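Long-range contacts in putative nucleoprotein (Infectious salmon anemia virus, PDB 4EWC), which encapsidates the negative-strand viral RNA into ribonucleoprotein, protecting it from nucleases and forming the template for transcription and replication: residues I151-T159 and I391-I401; C423-N433 and T486-V497. All coordinates share one frame; numbering follows the deposited sequence.

Contact 1: residues I151-T159 and I391-I401; sequences IGMVFPALT and IPPISSLMMYI
Where F155 meets M398, with CA atoms 6.0 Å apart, the helical segment 151-159 crosses the helix of residues 394-401 almost perpendicularly (-91°), at an axis separation of 9.5 Å. The packing is knobs-into-holes, with F155 as the knob and I394, L397, M398 and I401 forming the hole. The CE2 corner of the F155 ring lies 3.5 Å from L397 CG, while CZ meets I394 CD1 edge-on, near the ring plane. I401 reaches with CD1 to F155 CB, 3.6 Å away, and sends its other branch, CG2, against P156 CG. Within 151-159, I151 CG2 and L158 CD1 lie over opposite faces of the F155 ring, both toward its rim. M398, a selenomethionine, passes F155 with its CG; the turn about its CG-SE bond (chi3 103°) carries CE to L158 CB at 3.7 Å. Beyond this apolar patch one water donates to M398 O (3.1 Å) and, weakly, to F155 O. Helix 174-188 packs on L158, I394 and M398, and helix 253-269 on I151, I391 and I394. No direct hydrogen bond joins the two segments, so this buried crossing in an alpha-helical nucleoprotein rests on apolar contacts, with the polar link between the segments carried by the water.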
loop_
_atom_site.group_PDB
_atom_site.type_symbol
_atom_site.label_atom_id
_atom_site.label_comp_id
_atom_site.label_asym_id
_atom_site.label_seq_id
_atom_site.Cartn_x
_atom_site.Cartn_y
_atom_site.Cartn_z
ATOM N N ILE A 151 26.924 -12.747 -19.666
ATOM C CA ILE A 151 25.601 -13.068 -20.191
ATOM C C ILE A 151 25.614 -13.135 -21.722
ATOM O O ILE A 151 25.180 -14.117 -22.308
ATOM C CB ILE A 151 24.515 -12.100 -19.687
ATOM C CG1 ILE A 151 24.281 -12.316 -18.191
ATOM C CG2 ILE A 151 23.214 -12.338 -20.444
ATOM C CD1 ILE A 151 23.550 -11.169 -17.505
ATOM N N GLY A 152 26.150 -12.109 -22.365
ATOM C CA GLY A 152 26.273 -12.101 -23.816
ATOM C C GLY A 152 26.987 -13.290 -24.453
ATOM O O GLY A 152 26.733 -13.605 -25.621
HETATM N N MSE A 153 27.870 -13.950 -23.699
HETATM C CA MSE A 153 28.613 -15.102 -24.215
HETATM C C MSE A 153 27.997 -16.428 -23.802
HETATM O O MSE A 153 28.010 -17.389 -24.575
HETATM C CB MSE A 153 30.102 -15.050 -23.823
HETATM C CG MSE A 153 30.889 -14.055 -24.663
HETATM SE SE MSE A 153 32.778 -14.037 -24.181
HETATM C CE MSE A 153 33.241 -15.783 -24.841
ATOM N N VAL A 154 27.445 -16.478 -22.592
ATOM C CA VAL A 154 26.894 -17.716 -22.060
ATOM C C VAL A 154 25.491 -17.994 -22.602
ATOM O O VAL A 154 25.225 -19.097 -23.080
ATOM C CB VAL A 154 26.956 -17.737 -20.496
ATOM C CG1 VAL A 154 26.190 -18.944 -19.878
ATOM C CG2 VAL A 154 28.417 -17.727 -20.018
ATOM N N PHE A 155 24.604 -17.001 -22.570
ATOM C CA PHE A 155 23.214 -17.203 -23.037
ATOM C C PHE A 155 23.046 -17.756 -24.473
ATOM O O PHE A 155 22.230 -18.660 -24.683
ATOM C CB PHE A 155 22.340 -15.960 -22.784
ATOM C CG PHE A 155 21.850 -15.841 -21.356
ATOM C CD1 PHE A 155 22.730 -16.002 -20.288
ATOM C CD2 PHE A 155 20.510 -15.565 -21.075
ATOM C CE1 PHE A 155 22.284 -15.908 -18.962
ATOM C CE2 PHE A 155 20.054 -15.461 -19.751
ATOM C CZ PHE A 155 20.941 -15.631 -18.704
ATOM N N PRO A 156 23.810 -17.226 -25.461
ATOM C CA PRO A 156 23.734 -17.850 -26.795
ATOM C C PRO A 156 24.092 -19.339 -26.755
ATOM O O PRO A 156 23.428 -20.149 -27.397
ATOM C CB PRO A 156 24.772 -17.078 -27.606
ATOM C CG PRO A 156 24.804 -15.723 -26.964
ATOM C CD PRO A 156 24.600 -15.978 -25.486
ATOM N N ALA A 157 25.106 -19.694 -25.977
ATOM C CA ALA A 157 25.516 -21.090 -25.841
ATOM C C ALA A 157 24.437 -21.929 -25.181
ATOM O O ALA A 157 24.307 -23.123 -25.476
ATOM C CB ALA A 157 26.804 -21.189 -25.057
ATOM N N LEU A 158 23.670 -21.311 -24.284
ATOM C CA LEU A 158 22.523 -21.983 -23.708
ATOM C C LEU A 158 21.411 -22.117 -24.745
ATOM O O LEU A 158 20.715 -23.121 -24.771
ATOM C CB LEU A 158 21.988 -21.232 -22.472
ATOM C CG LEU A 158 22.872 -21.140 -21.244
ATOM C CD1 LEU A 158 22.213 -20.211 -20.229
ATOM C CD2 LEU A 158 23.133 -22.529 -20.651
ATOM N N THR A 159 21.250 -21.100 -25.592
ATOM C CA THR A 159 20.233 -21.179 -26.610
ATOM C C THR A 159 20.527 -22.375 -27.513
ATOM O O THR A 159 19.641 -23.195 -27.790
ATOM C CB THR A 159 20.123 -19.910 -27.466
ATOM O OG1 THR A 159 19.430 -18.899 -26.735
ATOM C CG2 THR A 159 19.335 -20.217 -28.763
ATOM N N ILE A 391 18.150 -8.088 -13.569
ATOM C CA ILE A 391 18.022 -8.650 -14.901
ATOM C C ILE A 391 16.589 -9.012 -15.193
ATOM O O ILE A 391 15.832 -9.350 -14.279
ATOM C CB ILE A 391 18.922 -9.896 -15.135
ATOM C CG1 ILE A 391 18.603 -11.002 -14.118
ATOM C CG2 ILE A 391 20.390 -9.498 -15.203
ATOM C CD1 ILE A 391 19.346 -12.316 -14.382
ATOM N N PRO A 392 16.207 -8.956 -16.482
ATOM C CA PRO A 392 14.878 -9.406 -16.935
ATOM C C PRO A 392 14.746 -10.904 -16.732
ATOM O O PRO A 392 15.747 -11.560 -16.440
ATOM C CB PRO A 392 14.918 -9.099 -18.439
ATOM C CG PRO A 392 16.386 -9.190 -18.799
ATOM C CD PRO A 392 17.075 -8.584 -17.624
ATOM N N PRO A 393 13.544 -11.443 -16.861
ATOM C CA PRO A 393 13.366 -12.900 -16.857
ATOM C C PRO A 393 14.314 -13.615 -17.823
ATOM O O PRO A 393 14.598 -13.124 -18.928
ATOM C CB PRO A 393 11.927 -13.078 -17.346
ATOM C CG PRO A 393 11.241 -11.856 -16.824
ATOM C CD PRO A 393 12.268 -10.727 -16.805
ATOM N N ILE A 394 14.777 -14.782 -17.388
ATOM C CA ILE A 394 15.731 -15.599 -18.116
ATOM C C ILE A 394 15.329 -15.812 -19.569
ATOM O O ILE A 394 16.078 -15.473 -20.483
ATOM C CB ILE A 394 15.942 -16.957 -17.394
ATOM C CG1 ILE A 394 16.575 -16.716 -16.030
ATOM C CG2 ILE A 394 16.819 -17.885 -18.219
ATOM C CD1 ILE A 394 17.892 -15.943 -16.110
ATOM N N SER A 395 14.134 -16.357 -19.765
ATOM C CA SER A 395 13.591 -16.587 -21.111
ATOM C C SER A 395 13.603 -15.330 -21.955
ATOM O O SER A 395 14.068 -15.351 -23.100
ATOM C CB SER A 395 12.179 -17.163 -21.050
ATOM O OG SER A 395 12.226 -18.536 -20.724
ATOM N N SER A 396 13.101 -14.241 -21.381
ATOM C CA SER A 396 13.112 -12.943 -22.051
ATOM C C SER A 396 14.519 -12.629 -22.526
ATOM O O SER A 396 14.733 -12.227 -23.663
ATOM C CB SER A 396 12.613 -11.850 -21.111
ATOM O OG SER A 396 11.223 -12.006 -20.846
ATOM N N LEU A 397 15.478 -12.846 -21.636
ATOM C CA LEU A 397 16.881 -12.554 -21.907
ATOM C C LEU A 397 17.417 -13.420 -23.068
ATOM O O LEU A 397 18.060 -12.908 -23.979
ATOM C CB LEU A 397 17.687 -12.756 -20.627
ATOM C CG LEU A 397 19.076 -12.154 -20.396
ATOM C CD1 LEU A 397 19.214 -10.779 -21.004
ATOM C CD2 LEU A 397 19.370 -12.086 -18.898
HETATM N N MSE A 398 17.096 -14.708 -23.054
HETATM C CA MSE A 398 17.501 -15.601 -24.121
HETATM C C MSE A 398 16.881 -15.192 -25.431
HETATM O O MSE A 398 17.585 -15.169 -26.458
HETATM C CB MSE A 398 17.093 -17.020 -23.750
HETATM C CG MSE A 398 18.118 -17.634 -22.804
HETATM SE SE MSE A 398 17.405 -19.282 -22.005
HETATM C CE MSE A 398 18.379 -20.584 -23.106
HETATM N N MSE A 399 15.593 -14.869 -25.430
HETATM C CA MSE A 399 14.902 -14.426 -26.648
HETATM C C MSE A 399 15.538 -13.161 -27.225
HETATM O O MSE A 399 15.761 -13.053 -28.422
HETATM C CB MSE A 399 13.420 -14.135 -26.368
HETATM C CG MSE A 399 12.523 -15.335 -26.334
HETATM SE SE MSE A 399 10.662 -14.804 -25.904
HETATM C CE MSE A 399 10.373 -13.523 -27.368
ATOM N N TYR A 400 15.798 -12.202 -26.345
ATOM C CA TYR A 400 16.262 -10.884 -26.739
ATOM C C TYR A 400 17.604 -11.025 -27.440
ATOM O O TYR A 400 17.816 -10.442 -28.506
ATOM C CB TYR A 400 16.322 -9.983 -25.511
ATOM C CG TYR A 400 16.817 -8.578 -25.743
ATOM C CD1 TYR A 400 15.946 -7.564 -26.115
ATOM C CD2 TYR A 400 18.151 -8.259 -25.556
ATOM C CE1 TYR A 400 16.396 -6.274 -26.318
ATOM C CE2 TYR A 400 18.613 -6.978 -25.755
ATOM C CZ TYR A 400 17.737 -5.990 -26.144
ATOM O OH TYR A 400 18.206 -4.708 -26.355
ATOM N N ILE A 401 18.483 -11.842 -26.862
ATOM C CA ILE A 401 19.753 -12.191 -27.491
ATOM C C ILE A 401 19.592 -13.038 -28.779
ATOM O O ILE A 401 20.293 -12.802 -29.766
ATOM C CB ILE A 401 20.671 -12.908 -26.517
ATOM C CG1 ILE A 401 20.888 -12.034 -25.276
ATOM C CG2 ILE A 401 22.017 -13.220 -27.158
ATOM C CD1 ILE A 401 21.620 -12.729 -24.157
HETATM O O HOH W 1 20.338 -16.598 -26.240
#

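Contact 2: residues C423-N433 and T486-V497; sequences CREAKLKVGVN and TYTIQGLRLSNV
L492 meets L428 and V430 at the apolar centre of the contact, by one end of an antiparallel two-stranded ribbon of strands 429-432 and 488-491. L428 and L492 lie side by side and point the same way, CD2 of L428 being 3.9 Å from CG of L492. With CG swung opposite the backbone N (chi1 -169°), L492 brings CD2 to CG1 of V430 at 3.5 Å. W174 packs on L428 and V430 from helix 174-188, and R442 of helix 438-449 on L492. Toward helix 417-425 the apolar row continues through L494, whose CD1 touches C423 SG, and V497, whose CG1 meets C423 CB and also lies over one face of the R424 guanidinium. R424 NH2 adds only a weak hydrogen bond to V497 O.

The backbone ladder pairs V430 with Q490 and V432 with T488, two hydrogen-bonded pairs with both bonds made in each. The bond from T488 N to V432 O is nearly straight (173°) and lies in the carbonyl plane, whereas V432 N approaches T488 O from well above the T488 carbonyl plane. L492 N also donates to L428 O, and a water bridges A426 O and L492 O. At G431, which has no side chain, the Y487 ring packs against the backbone, its CD1 3.4 Å from G431 C. V432 CG2 meets the end of the extended Q490 side chain at OE1.

At the polar edge the N433 amide is held at both ends: OD1 accepts from the backbone N of T435 and F436, and ND2, 3.5 Å from Y487 CE1, donates to T486 O at 3.2 Å, with that oxygen close to the amide plane.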
loop_
_atom_site.group_PDB
_atom_site.type_symbol
_atom_site.label_atom_id
_atom_site.label_comp_id
_atom_site.label_asym_id
_atom_site.label_seq_id
_atom_site.Cartn_x
_atom_site.Cartn_y
_atom_site.Cartn_z
ATOM N N CYS A 423 12.550 -6.358 -21.082
ATOM C CA CYS A 423 11.189 -6.756 -20.735
ATOM C C CYS A 423 10.174 -6.261 -21.743
ATOM O O CYS A 423 9.383 -7.048 -22.257
ATOM C CB CYS A 423 10.796 -6.235 -19.351
ATOM S SG CYS A 423 11.483 -7.149 -17.938
ATOM N N ARG A 424 10.175 -4.959 -22.004
ATOM C CA ARG A 424 9.231 -4.393 -22.959
ATOM C C ARG A 424 9.409 -4.999 -24.359
ATOM O O ARG A 424 8.426 -5.245 -25.067
ATOM C CB ARG A 424 9.341 -2.868 -23.002
ATOM C CG ARG A 424 9.093 -2.196 -21.671
ATOM C CD ARG A 424 9.073 -0.683 -21.775
ATOM N NE ARG A 424 9.168 -0.086 -20.455
ATOM C CZ ARG A 424 10.314 0.259 -19.875
ATOM N NH1 ARG A 424 11.468 0.085 -20.512
ATOM N NH2 ARG A 424 10.310 0.793 -18.655
ATOM N N GLU A 425 10.659 -5.274 -24.734
ATOM C CA GLU A 425 10.981 -5.748 -26.083
ATOM C C GLU A 425 10.567 -7.192 -26.373
ATOM O O GLU A 425 9.825 -7.447 -27.323
ATOM C CB GLU A 425 12.472 -5.567 -26.386
ATOM C CG GLU A 425 12.815 -5.506 -27.881
ATOM C CD GLU A 425 12.756 -6.861 -28.612
ATOM O OE1 GLU A 425 13.106 -7.909 -28.003
ATOM O OE2 GLU A 425 12.372 -6.867 -29.808
ATOM N N ALA A 426 11.061 -8.140 -25.582
ATOM C CA ALA A 426 10.755 -9.543 -25.832
ATOM C C ALA A 426 9.280 -9.863 -25.576
ATOM O O ALA A 426 8.535 -9.088 -24.964
ATOM C CB ALA A 426 11.647 -10.458 -25.018
ATOM N N LYS A 427 8.879 -11.023 -26.077
ATOM C CA LYS A 427 7.522 -11.499 -25.974
ATOM C C LYS A 427 7.531 -12.796 -25.171
ATOM O O LYS A 427 7.330 -13.884 -25.713
ATOM C CB LYS A 427 6.913 -11.690 -27.360
ATOM C CG LYS A 427 6.543 -10.372 -28.054
ATOM C CD LYS A 427 6.206 -10.569 -29.540
ATOM C CE LYS A 427 5.737 -9.267 -30.204
ATOM N NZ LYS A 427 6.725 -8.147 -30.098
ATOM N N LEU A 428 7.784 -12.653 -23.869
ATOM C CA LEU A 428 7.795 -13.758 -22.928
ATOM C C LEU A 428 6.439 -14.442 -22.879
ATOM O O LEU A 428 5.391 -13.807 -23.050
ATOM C CB LEU A 428 8.168 -13.240 -21.527
ATOM C CG LEU A 428 8.117 -14.254 -20.372
ATOM C CD1 LEU A 428 9.099 -15.397 -20.609
ATOM C CD2 LEU A 428 8.377 -13.589 -19.048
ATOM N N LYS A 429 6.463 -15.747 -22.661
ATOM C CA LYS A 429 5.231 -16.485 -22.449
ATOM C C LYS A 429 5.314 -17.262 -21.140
ATOM O O LYS A 429 6.398 -17.488 -20.597
ATOM C CB LYS A 429 4.946 -17.410 -23.631
ATOM C CG LYS A 429 4.697 -16.646 -24.908
ATOM C CD LYS A 429 3.922 -17.446 -25.907
ATOM C CE LYS A 429 4.218 -16.966 -27.314
ATOM N NZ LYS A 429 5.620 -17.329 -27.729
ATOM N N VAL A 430 4.167 -17.647 -20.613
ATOM C CA VAL A 430 4.155 -18.333 -19.334
ATOM C C VAL A 430 3.044 -19.380 -19.300
ATOM O O VAL A 430 2.045 -19.255 -20.000
ATOM C CB VAL A 430 4.038 -17.319 -18.154
ATOM C CG1 VAL A 430 2.708 -16.578 -18.207
ATOM C CG2 VAL A 430 4.244 -18.002 -16.818
ATOM N N GLY A 431 3.255 -20.434 -18.522
ATOM C CA GLY A 431 2.223 -21.410 -18.271
ATOM C C GLY A 431 1.479 -21.037 -17.008
ATOM O O GLY A 431 2.107 -20.806 -15.973
ATOM N N VAL A 432 0.153 -20.962 -17.083
ATOM C CA VAL A 432 -0.633 -20.567 -15.922
ATOM C C VAL A 432 -1.839 -21.481 -15.713
ATOM O O VAL A 432 -2.263 -22.189 -16.623
ATOM C CB VAL A 432 -1.082 -19.080 -15.995
ATOM C CG1 VAL A 432 0.108 -18.139 -15.826
ATOM C CG2 VAL A 432 -1.792 -18.799 -17.297
ATOM N N ASN A 433 -2.383 -21.466 -14.502
ATOM C CA ASN A 433 -3.476 -22.348 -14.148
ATOM C C ASN A 433 -4.274 -21.803 -12.952
ATOM O O ASN A 433 -4.117 -20.645 -12.585
ATOM C CB ASN A 433 -2.967 -23.778 -13.929
ATOM C CG ASN A 433 -2.066 -23.924 -12.703
ATOM O OD1 ASN A 433 -2.248 -23.255 -11.689
ATOM N ND2 ASN A 433 -1.108 -24.837 -12.788
ATOM N N THR A 486 -0.640 -29.162 -15.223
ATOM C CA THR A 486 -1.229 -28.730 -16.481
ATOM C C THR A 486 -1.341 -27.211 -16.500
ATOM O O THR A 486 -1.584 -26.593 -15.474
ATOM C CB THR A 486 -2.609 -29.376 -16.696
ATOM O OG1 THR A 486 -3.418 -29.192 -15.521
ATOM C CG2 THR A 486 -2.457 -30.867 -16.961
ATOM N N TYR A 487 -1.163 -26.603 -17.660
ATOM C CA TYR A 487 -1.152 -25.152 -17.735
ATOM C C TYR A 487 -1.962 -24.710 -18.922
ATOM O O TYR A 487 -2.295 -25.510 -19.774
ATOM C CB TYR A 487 0.291 -24.618 -17.888
ATOM C CG TYR A 487 1.163 -24.931 -16.712
ATOM C CD1 TYR A 487 1.172 -24.099 -15.598
ATOM C CD2 TYR A 487 1.956 -26.071 -16.692
ATOM C CE1 TYR A 487 1.967 -24.380 -14.500
ATOM C CE2 TYR A 487 2.758 -26.363 -15.597
ATOM C CZ TYR A 487 2.758 -25.514 -14.505
ATOM O OH TYR A 487 3.537 -25.790 -13.407
ATOM N N THR A 488 -2.303 -23.434 -18.955
ATOM C CA THR A 488 -2.703 -22.803 -20.194
ATOM C C THR A 488 -1.677 -21.741 -20.510
ATOM O O THR A 488 -1.466 -20.803 -19.745
ATOM C CB THR A 488 -4.084 -22.181 -20.126
ATOM O OG1 THR A 488 -5.051 -23.222 -19.992
ATOM C CG2 THR A 488 -4.355 -21.428 -21.409
ATOM N N ILE A 489 -1.024 -21.914 -21.642
ATOM C CA ILE A 489 0.101 -21.085 -21.986
ATOM C C ILE A 489 -0.322 -19.819 -22.698
ATOM O O ILE A 489 -0.747 -19.853 -23.845
ATOM C CB ILE A 489 1.104 -21.882 -22.806
ATOM C CG1 ILE A 489 1.735 -22.941 -21.893
ATOM C CG2 ILE A 489 2.168 -20.949 -23.408
ATOM C CD1 ILE A 489 2.504 -23.987 -22.638
ATOM N N GLN A 490 -0.215 -18.700 -21.995
ATOM C CA GLN A 490 -0.543 -17.418 -22.577
ATOM C C GLN A 490 0.564 -16.412 -22.382
ATOM O O GLN A 490 1.584 -16.697 -21.772
ATOM C CB GLN A 490 -1.859 -16.876 -22.039
ATOM C CG GLN A 490 -2.052 -17.079 -20.560
ATOM C CD GLN A 490 -3.476 -16.798 -20.153
ATOM O OE1 GLN A 490 -3.793 -16.669 -18.968
ATOM N NE2 GLN A 490 -4.351 -16.689 -21.145
ATOM N N GLY A 491 0.369 -15.238 -22.967
ATOM C CA GLY A 491 1.407 -14.233 -23.038
ATOM C C GLY A 491 1.633 -13.496 -21.742
ATOM O O GLY A 491 0.688 -13.102 -21.063
ATOM N N LEU A 492 2.902 -13.306 -21.405
ATOM C CA LEU A 492 3.277 -12.540 -20.231
ATOM C C LEU A 492 3.804 -11.186 -20.674
ATOM O O LEU A 492 5.010 -10.964 -20.714
ATOM C CB LEU A 492 4.343 -13.285 -19.429
ATOM C CG LEU A 492 4.694 -12.784 -18.026
ATOM C CD1 LEU A 492 3.730 -11.718 -17.535
ATOM C CD2 LEU A 492 4.757 -13.945 -17.049
ATOM N N ARG A 493 2.888 -10.288 -21.021
ATOM C CA ARG A 493 3.254 -8.961 -21.491
ATOM C C ARG A 493 3.875 -8.152 -20.364
ATOM O O ARG A 493 3.381 -8.163 -19.240
ATOM C CB ARG A 493 2.033 -8.237 -22.057
ATOM N N LEU A 494 4.960 -7.451 -20.669
ATOM C CA LEU A 494 5.692 -6.722 -19.653
ATOM C C LEU A 494 6.052 -5.323 -20.113
ATOM O O LEU A 494 7.091 -4.782 -19.740
ATOM C CB LEU A 494 6.978 -7.455 -19.277
ATOM C CG LEU A 494 6.918 -8.778 -18.525
ATOM C CD1 LEU A 494 8.329 -9.339 -18.304
ATOM C CD2 LEU A 494 6.202 -8.594 -17.186
ATOM N N SER A 495 5.203 -4.727 -20.932
ATOM C CA SER A 495 5.277 -3.285 -21.109
ATOM C C SER A 495 4.712 -2.711 -19.819
ATOM O O SER A 495 4.190 -3.455 -18.980
ATOM C CB SER A 495 4.472 -2.835 -22.328
ATOM O OG SER A 495 3.252 -3.547 -22.459
ATOM N N ASN A 496 4.838 -1.411 -19.623
ATOM C CA ASN A 496 4.414 -0.799 -18.361
ATOM C C ASN A 496 5.192 -1.275 -17.129
ATOM O O ASN A 496 4.953 -0.795 -16.014
ATOM C CB ASN A 496 2.900 -0.947 -18.146
ATOM C CG ASN A 496 2.113 -0.643 -19.408
ATOM O OD1 ASN A 496 2.617 0.026 -20.321
ATOM N ND2 ASN A 496 0.880 -1.133 -19.472
ATOM N N VAL A 497 6.124 -2.202 -17.329
ATOM C CA VAL A 497 7.076 -2.579 -16.284
ATOM C C VAL A 497 7.859 -1.325 -15.833
ATOM O O VAL A 497 7.905 -0.338 -16.549
ATOM C CB VAL A 497 8.036 -3.665 -16.806
ATOM C CG1 VAL A 497 9.132 -3.036 -17.633
ATOM C CG2 VAL A 497 8.630 -4.478 -15.680
HETATM O O HOH W 2 6.848 -9.729 -22.622
#

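Contacts 1 and 2 have centres about 16 Å apart on the same side of the chain's centre, and they follow one another in the sequence, helix 394-402 leading on to helix 417-425. They touch directly through the flank of helix 394-402 turned away from helix 142-162: S395 CB lies 3.6 Å from L428 CD1, and S396 OG 3.4 Å from L428 CB. Helix 394-402 is thus packed between helix 142-162 and segment 423-433. Helix 174-188 is common to both, packing on L158, I394 and M398 in contact 1 and on L428, V430 and Y487 in contact 2.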